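Local coordinates for protein cadherin-5 (Gallus gallus, PDB 3PPE) that mediates calcium-dependent, homophilic adhesion between endothelial cells, here represented by the two outermost extracellular cadherin domains, EC1 and EC2, at residues T25-N30 with S83-S88; I178-K183 with S193-I198. One frame throughout, in Å; residues are numbered along the deposited sequence.

Contact 1: T25-N30 with S83-S88; sequences TSSVGN and SLEPPS
The carboxylate atom OE2 of E85 has two donors, the hydroxyl of S26 in the same chain and the amino terminus of D1 of the second subunit. S26 OG donates to E85 OE2 over 2.6 Å, reaching the anti lone pair, the one turned away from OE1. The hydroxyl stands anti to its own backbone N (chi1 159°), beside the carbonyl carbon. There S26 OG also accepts V28 N at 3.2 Å, closing an ST turn that helps hold the hydroxyl in place. A bend at chi2 of E85 (-89°) sets CD where it faces this turn. V28 slides past the glutamate in the opposite direction, and its CG1 comes within 3.2 Å of E85 OE2, a close methyl-to-oxygen approach. Such a carboxylate, receiving the terminal amine of a partner, belongs to the strand-swapped dimer of classical cadherins, in which the N-terminal strands of two EC1 domains are exchanged. Around it P86 O and S88 OG accept the indole N-H groups of W2 and W4 of the second subunit. An alanine in place of E85 would probably leave the S26 hydroxyl without this acceptor and the incoming amine of D1 without this carboxylate partner, weakening the hold on the swapped strand. Farther along the loop the contact is plain van der Waals packing: N30 crosses L84 at about a right angle, with N30 ND2 lying 3.7 Å from the methyl L84 CD2. The same amide is spoken for by polar partners, its nitrogen bonding D77 and its oxygen the backbone N of N32.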
ATOM      1  N   THR A  25       3.483 -11.027  -7.594  1.00 17.34           N
ATOM      2  CA  THR A  25       4.815 -11.596  -7.855  1.00 18.55           C
ATOM      3  C   THR A  25       4.733 -13.055  -8.304  1.00 18.57           C
ATOM      4  O   THR A  25       4.239 -13.893  -7.576  1.00 18.95           O
ATOM      5  CB  THR A  25       5.754 -11.492  -6.626  1.00 19.57           C
ATOM      6  OG1 THR A  25       5.828 -10.135  -6.170  1.00 18.67           O
ATOM      7  CG2 THR A  25       7.186 -11.979  -6.981  1.00 19.05           C
ATOM      8  N   SER A  26       5.221 -13.335  -9.512  1.00 19.96           N
ATOM      9  CA  SER A  26       5.486 -14.703  -9.977  1.00 20.69           C
ATOM     10  C   SER A  26       6.978 -14.898 -10.000  1.00 22.62           C
ATOM     11  O   SER A  26       7.702 -13.979 -10.339  1.00 22.58           O
ATOM     12  CB  SER A  26       5.000 -14.902 -11.406  1.00 20.53           C
ATOM     13  OG  SER A  26       5.669 -16.005 -12.018  1.00 19.78           O
ATOM     14  N   SER A  27       7.433 -16.093  -9.640  1.00 23.87           N
ATOM     15  CA  SER A  27       8.867 -16.407  -9.665  0.50 25.18           C
ATOM     16  C   SER A  27       9.431 -16.638 -11.059  1.00 26.82           C
ATOM     17  O   SER A  27      10.640 -16.864 -10.996  1.00 27.53           O
ATOM     18  CB  SER A  27       9.132 -17.594  -8.747  0.50 24.45           C
ATOM     19  OG  SER A  27       8.672 -18.788  -9.350  0.50 22.41           O
ATOM     20  N   VAL A  28       8.738 -16.724 -12.190  1.00 28.75           N
ATOM     21  CA  VAL A  28       9.395 -16.881 -13.481  1.00 32.38           C
ATOM     22  C   VAL A  28      10.213 -15.644 -13.839  1.00 34.56           C
ATOM     23  O   VAL A  28       9.979 -14.558 -13.308  1.00 36.46           O
ATOM     24  CB  VAL A  28       8.376 -17.151 -14.604  1.00 32.85           C
ATOM     25  CG1 VAL A  28       7.294 -18.106 -14.120  1.00 31.39           C
ATOM     26  CG2 VAL A  28       7.765 -15.846 -15.092  1.00 32.03           C
ATOM     27  N   GLY A  29      11.173 -15.816 -14.741  1.00 36.37           N
ATOM     28  CA  GLY A  29      12.210 -14.823 -14.951  1.00 38.55           C
ATOM     29  C   GLY A  29      12.474 -14.689 -16.437  1.00 38.43           C
ATOM     30  O   GLY A  29      13.441 -14.049 -16.851  1.00 39.44           O
ATOM     31  N   ASN A  30      11.611 -15.297 -17.244  1.00 38.71           N
ATOM     32  CA  ASN A  30      11.343 -14.807 -18.591  1.00 37.59           C
ATOM     33  C   ASN A  30      10.916 -13.343 -18.555  1.00 36.99           C
ATOM     34  O   ASN A  30       9.874 -13.004 -17.995  1.00 36.70           O
ATOM     35  CB  ASN A  30      10.190 -15.678 -19.093  1.00 37.10           C
ATOM     36  CG  ASN A  30       9.907 -15.475 -20.568  1.00 36.87           C
ATOM     37  OD1 ASN A  30      10.260 -14.446 -21.144  1.00 32.87           O
ATOM     38  ND2 ASN A  30       9.263 -16.457 -21.188  1.00 36.58           N
ATOM     39  N   SER A  83       0.805 -19.004 -21.645  1.00 17.31           N
ATOM     40  CA  SER A  83       0.702 -18.877 -20.196  1.00 16.68           C
ATOM     41  C   SER A  83       1.873 -19.563 -19.499  1.00 16.47           C
ATOM     42  O   SER A  83       2.111 -20.756 -19.691  1.00 17.41           O
ATOM     43  CB  SER A  83      -0.621 -19.463 -19.700  1.00 15.93           C
ATOM     44  OG  SER A  83      -1.723 -18.724 -20.196  1.00 14.72           O
ATOM     45  N   LEU A  84       2.601 -18.802 -18.689  1.00 15.30           N
ATOM     46  CA  LEU A  84       3.805 -19.288 -18.075  1.00 15.91           C
ATOM     47  C   LEU A  84       3.550 -19.884 -16.666  1.00 16.68           C
ATOM     48  O   LEU A  84       4.365 -20.640 -16.159  1.00 17.93           O
ATOM     49  CB  LEU A  84       4.804 -18.136 -18.016  1.00 16.31           C
ATOM     50  CG  LEU A  84       5.793 -17.818 -19.163  1.00 18.45           C
ATOM     51  CD1 LEU A  84       5.555 -18.477 -20.565  1.00 19.10           C
ATOM     52  CD2 LEU A  84       6.076 -16.351 -19.268  1.00 14.09           C
ATOM     53  N   GLU A  85       2.408 -19.572 -16.061  1.00 16.56           N
ATOM     54  CA  GLU A  85       2.047 -20.054 -14.744  1.00 16.99           C
ATOM     55  C   GLU A  85       0.602 -20.472 -14.746  1.00 15.93           C
ATOM     56  O   GLU A  85      -0.162 -19.999 -15.589  1.00 15.16           O
ATOM     57  CB  GLU A  85       2.159 -18.909 -13.708  1.00 18.68           C
ATOM     58  CG  GLU A  85       3.580 -18.390 -13.477  1.00 22.11           C
ATOM     59  CD  GLU A  85       4.308 -19.157 -12.382  1.00 26.16           C
ATOM     60  OE1 GLU A  85       4.023 -20.352 -12.194  1.00 29.15           O
ATOM     61  OE2 GLU A  85       5.171 -18.552 -11.722  1.00 26.75           O
ATOM     62  N   PRO A  86       0.209 -21.307 -13.762  1.00 15.39           N
ATOM     63  CA  PRO A  86      -1.199 -21.530 -13.471  1.00 15.74           C
ATOM     64  C   PRO A  86      -1.777 -20.196 -12.996  1.00 16.33           C
ATOM     65  O   PRO A  86      -1.068 -19.404 -12.396  1.00 18.42           O
ATOM     66  CB  PRO A  86      -1.168 -22.531 -12.298  1.00 15.66           C
ATOM     67  CG  PRO A  86       0.180 -22.357 -11.697  1.00 15.18           C
ATOM     68  CD  PRO A  86       1.085 -22.065 -12.840  1.00 13.96           C
ATOM     69  N   PRO A  87      -3.031 -19.916 -13.297  1.00 16.54           N
ATOM     70  CA  PRO A  87      -3.550 -18.634 -12.847  1.00 16.88           C
ATOM     71  C   PRO A  87      -3.654 -18.611 -11.294  1.00 16.93           C
ATOM     72  O   PRO A  87      -3.606 -19.662 -10.656  1.00 17.83           O
ATOM     73  CB  PRO A  87      -4.935 -18.554 -13.507  1.00 17.45           C
ATOM     74  CG  PRO A  87      -5.312 -19.987 -13.840  1.00 18.99           C
ATOM     75  CD  PRO A  87      -4.005 -20.741 -14.033  1.00 17.19           C
ATOM     76  N   SER A  88      -3.769 -17.443 -10.688  1.00 14.99           N
ATOM     77  CA  SER A  88      -3.780 -17.384  -9.222  1.00 15.74           C
ATOM     78  C   SER A  88      -4.908 -16.453  -8.783  1.00 14.99           C
ATOM     79  O   SER A  88      -4.889 -15.263  -9.091  1.00 13.04           O
ATOM     80  CB  SER A  88      -2.428 -16.885  -8.698  1.00 15.67           C
ATOM     81  OG  SER A  88      -2.433 -16.815  -7.294  1.00 19.82           O
TER

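Contact 2: I178-K183 with S193-I198; sequences IIVKAK and STATVI
I178 and V197 face each other as a hydrogen-bonded antiparallel pair, and V180 with A195 forms the next one. In the first, I178 N gives to V197 O at 2.8 Å and V197 N returns to I178 O at 2.9 Å, both nearly straight. V180 and A195 exchange a similar couple, and a single bond from A182 N to S193 O, 2.8 Å, extends the ladder at one end. Weaker CA-H...O contacts fill the non-hydrogen-bonded positions, as where T194 CA meets V180 O at 3.1 Å.

Apolar contact dominates the face carrying I178, V180, A195 and V197. I178 and V197 lie side by side and point the same way; CG1 of I178, set between its backbone N and carbonyl carbon (chi1 72°), lies 3.6 Å from V197 CB. On the other face, K181 and T194 meet through aliphatic parts, CG of K181 being 3.9 Å from CG2 of T194, before the extended lysine chain leads off.

These strands, 175-184 and 194-202, form a beta hairpin of the EC2 sandwich. Strands 142-148 and 108-114 complete their sheet, while V180 and V197 pack against V126 of strand 122-129 in the facing sheet, and F104 covers V180, A182 and A195.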
ATOM      1  N   ILE A 178     -40.115  11.701  23.716  1.00 16.53           N
ATOM      2  CA  ILE A 178     -38.719  11.932  24.021  1.00 15.99           C
ATOM      3  C   ILE A 178     -37.870  11.846  22.720  1.00 14.49           C
ATOM      4  O   ILE A 178     -38.272  11.223  21.735  1.00 14.91           O
ATOM      5  CB  ILE A 178     -38.185  10.976  25.155  1.00 15.50           C
ATOM      6  CG1 ILE A 178     -38.054   9.576  24.588  1.00 16.74           C
ATOM      7  CG2 ILE A 178     -39.092  11.070  26.466  1.00 13.30           C
ATOM      8  CD1 ILE A 178     -37.240   8.579  25.446  1.00 18.46           C
ATOM      9  N   ILE A 179     -36.723  12.491  22.722  1.00 13.08           N
ATOM     10  CA  ILE A 179     -35.844  12.489  21.551  0.50 12.26           C
ATOM     11  C   ILE A 179     -34.576  11.725  21.874  1.00 11.69           C
ATOM     12  O   ILE A 179     -33.919  11.989  22.895  1.00 11.04           O
ATOM     13  CB  ILE A 179     -35.478  13.926  21.090  0.50 12.13           C
ATOM     14  CG1 ILE A 179     -36.731  14.803  20.937  0.50 12.45           C
ATOM     15  CG2 ILE A 179     -34.661  13.882  19.777  0.50 12.10           C
ATOM     16  CD1 ILE A 179     -37.750  14.306  19.902  0.50 11.86           C
ATOM     17  N   VAL A 180     -34.249  10.764  21.016  1.00 11.42           N
ATOM     18  CA  VAL A 180     -33.049   9.977  21.204  0.50 11.10           C
ATOM     19  C   VAL A 180     -32.053  10.317  20.082  1.00 10.92           C
ATOM     20  O   VAL A 180     -32.443  10.737  18.990  1.00 10.72           O
ATOM     21  CB  VAL A 180     -33.400   8.438  21.344  0.50 11.72           C
ATOM     22  CG1 VAL A 180     -34.007   7.879  20.055  0.50 11.28           C
ATOM     23  CG2 VAL A 180     -32.193   7.598  21.821  0.50 10.81           C
ATOM     24  N   LYS A 181     -30.765  10.187  20.366  1.00 11.32           N
ATOM     25  CA  LYS A 181     -29.743  10.459  19.395  1.00 11.52           C
ATOM     26  C   LYS A 181     -28.756   9.292  19.469  1.00 11.59           C
ATOM     27  O   LYS A 181     -28.443   8.771  20.563  1.00 12.59           O
ATOM     28  CB  LYS A 181     -29.026  11.778  19.749  1.00 12.61           C
ATOM     29  CG  LYS A 181     -27.998  12.252  18.677  1.00 14.25           C
ATOM     30  CD  LYS A 181     -27.483  13.677  18.942  1.00 15.74           C
ATOM     31  CE  LYS A 181     -26.964  14.336  17.625  1.00 21.50           C
ATOM     32  NZ  LYS A 181     -26.161  15.610  17.944  1.00 27.65           N
ATOM     33  N   ALA A 182     -28.262   8.877  18.307  1.00 10.56           N
ATOM     34  CA  ALA A 182     -27.266   7.814  18.232  1.00 10.17           C
ATOM     35  C   ALA A 182     -25.948   8.329  17.662  1.00 11.15           C
ATOM     36  O   ALA A 182     -25.919   9.336  16.955  1.00 11.65           O
ATOM     37  CB  ALA A 182     -27.789   6.654  17.401  1.00  9.69           C
ATOM     38  N   LYS A 183     -24.862   7.630  17.973  1.00 11.65           N
ATOM     39  CA  LYS A 183     -23.521   8.153  17.734  1.00 11.91           C
ATOM     40  C   LYS A 183     -22.464   7.075  17.949  1.00 10.37           C
ATOM     41  O   LYS A 183     -22.324   6.538  19.047  1.00 11.19           O
ATOM     42  CB  LYS A 183     -23.243   9.351  18.643  1.00 12.46           C
ATOM     43  CG  LYS A 183     -21.788   9.791  18.661  1.00 15.96           C
ATOM     44  CD  LYS A 183     -21.625  11.127  19.368  1.00 15.10           C
ATOM     45  CE  LYS A 183     -22.046  11.036  20.825  1.00 21.54           C
ATOM     46  NZ  LYS A 183     -20.894  10.731  21.719  1.00 24.89           N
ATOM     47  N   SER A 193     -29.683  10.726  12.653  1.00 28.43           N
ATOM     48  CA  SER A 193     -29.135  10.098  13.850  1.00 23.84           C
ATOM     49  C   SER A 193     -29.950  10.461  15.086  1.00 21.68           C
ATOM     50  O   SER A 193     -29.529  10.211  16.215  1.00 20.44           O
ATOM     51  CB  SER A 193     -27.673  10.504  14.046  1.00 24.03           C
ATOM     52  OG  SER A 193     -26.827   9.822  13.136  1.00 22.49           O
ATOM     53  N   THR A 194     -31.121  11.053  14.865  1.00 18.97           N
ATOM     54  CA  THR A 194     -32.093  11.254  15.935  1.00 18.27           C
ATOM     55  C   THR A 194     -33.422  10.584  15.604  1.00 16.27           C
ATOM     56  O   THR A 194     -33.724  10.322  14.440  1.00 15.65           O
ATOM     57  CB  THR A 194     -32.335  12.751  16.203  1.00 18.40           C
ATOM     58  OG1 THR A 194     -32.912  13.359  15.041  1.00 20.85           O
ATOM     59  CG2 THR A 194     -31.028  13.450  16.541  1.00 19.95           C
ATOM     60  N   ALA A 195     -34.213  10.309  16.636  1.00 14.09           N
ATOM     61  CA  ALA A 195     -35.587   9.858  16.449  1.00 12.06           C
ATOM     62  C   ALA A 195     -36.459  10.241  17.641  1.00 12.28           C
ATOM     63  O   ALA A 195     -35.963  10.739  18.651  1.00 12.63           O
ATOM     64  CB  ALA A 195     -35.627   8.354  16.222  1.00 10.49           C
ATOM     65  N   THR A 196     -37.761  10.006  17.514  1.00 12.15           N
ATOM     66  CA  THR A 196     -38.703  10.287  18.600  1.00 12.36           C
ATOM     67  C   THR A 196     -39.247   8.989  19.126  1.00 11.61           C
ATOM     68  O   THR A 196     -39.527   8.048  18.355  1.00 11.99           O
ATOM     69  CB  THR A 196     -39.900  11.150  18.059  1.00 13.45           C
ATOM     70  OG1 THR A 196     -39.383  12.342  17.461  1.00 16.44           O
ATOM     71  CG2 THR A 196     -40.881  11.574  19.141  1.00 12.06           C
ATOM     72  N   VAL A 197     -39.413   8.949  20.443  1.00 11.87           N
ATOM     73  CA  VAL A 197     -40.077   7.856  21.115  1.00 12.38           C
ATOM     74  C   VAL A 197     -41.300   8.420  21.820  1.00 12.62           C
ATOM     75  O   VAL A 197     -41.175   9.273  22.682  1.00 12.65           O
ATOM     76  CB  VAL A 197     -39.202   7.145  22.159  1.00 11.86           C
ATOM     77  CG1 VAL A 197     -39.809   5.793  22.503  1.00 10.51           C
ATOM     78  CG2 VAL A 197     -37.773   6.949  21.629  1.00 12.53           C
ATOM     79  N   ILE A 198     -42.457   7.917  21.436  1.00 12.73           N
ATOM     80  CA  ILE A 198     -43.696   8.232  22.136  1.00 13.71           C
ATOM     81  C   ILE A 198     -43.934   7.114  23.133  1.00 13.26           C
ATOM     82  O   ILE A 198     -44.066   5.942  22.765  1.00 13.13           O
ATOM     83  CB  ILE A 198     -44.860   8.377  21.155  1.00 13.74           C
ATOM     84  CG1 ILE A 198     -44.581   9.563  20.221  1.00 16.92           C
ATOM     85  CG2 ILE A 198     -46.178   8.625  21.918  1.00 13.55           C
ATOM     86  CD1 ILE A 198     -45.360   9.444  18.908  1.00 24.73           C
TER

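The two contacts illustrate how setting shapes chemistry within one repeated fold. Contact 1 is a surface meeting in EC1, between the loop that follows strand 19-23 and an irregular part of strand 82-95. Contact 2 is a buried pairing of neighbouring strands in EC2, and no other chain of the assembly touches it. They share no elements: their centres lie about 57 Å apart, on opposite sides of the chain's centre. Side-chain polarity rules the first, where a charged group is shared with a second subunit; regular backbone bonding and apolar packing rule the second. Adhesive exchange thus takes place on the surface of EC1, while contact 2 is mostly buried within EC2.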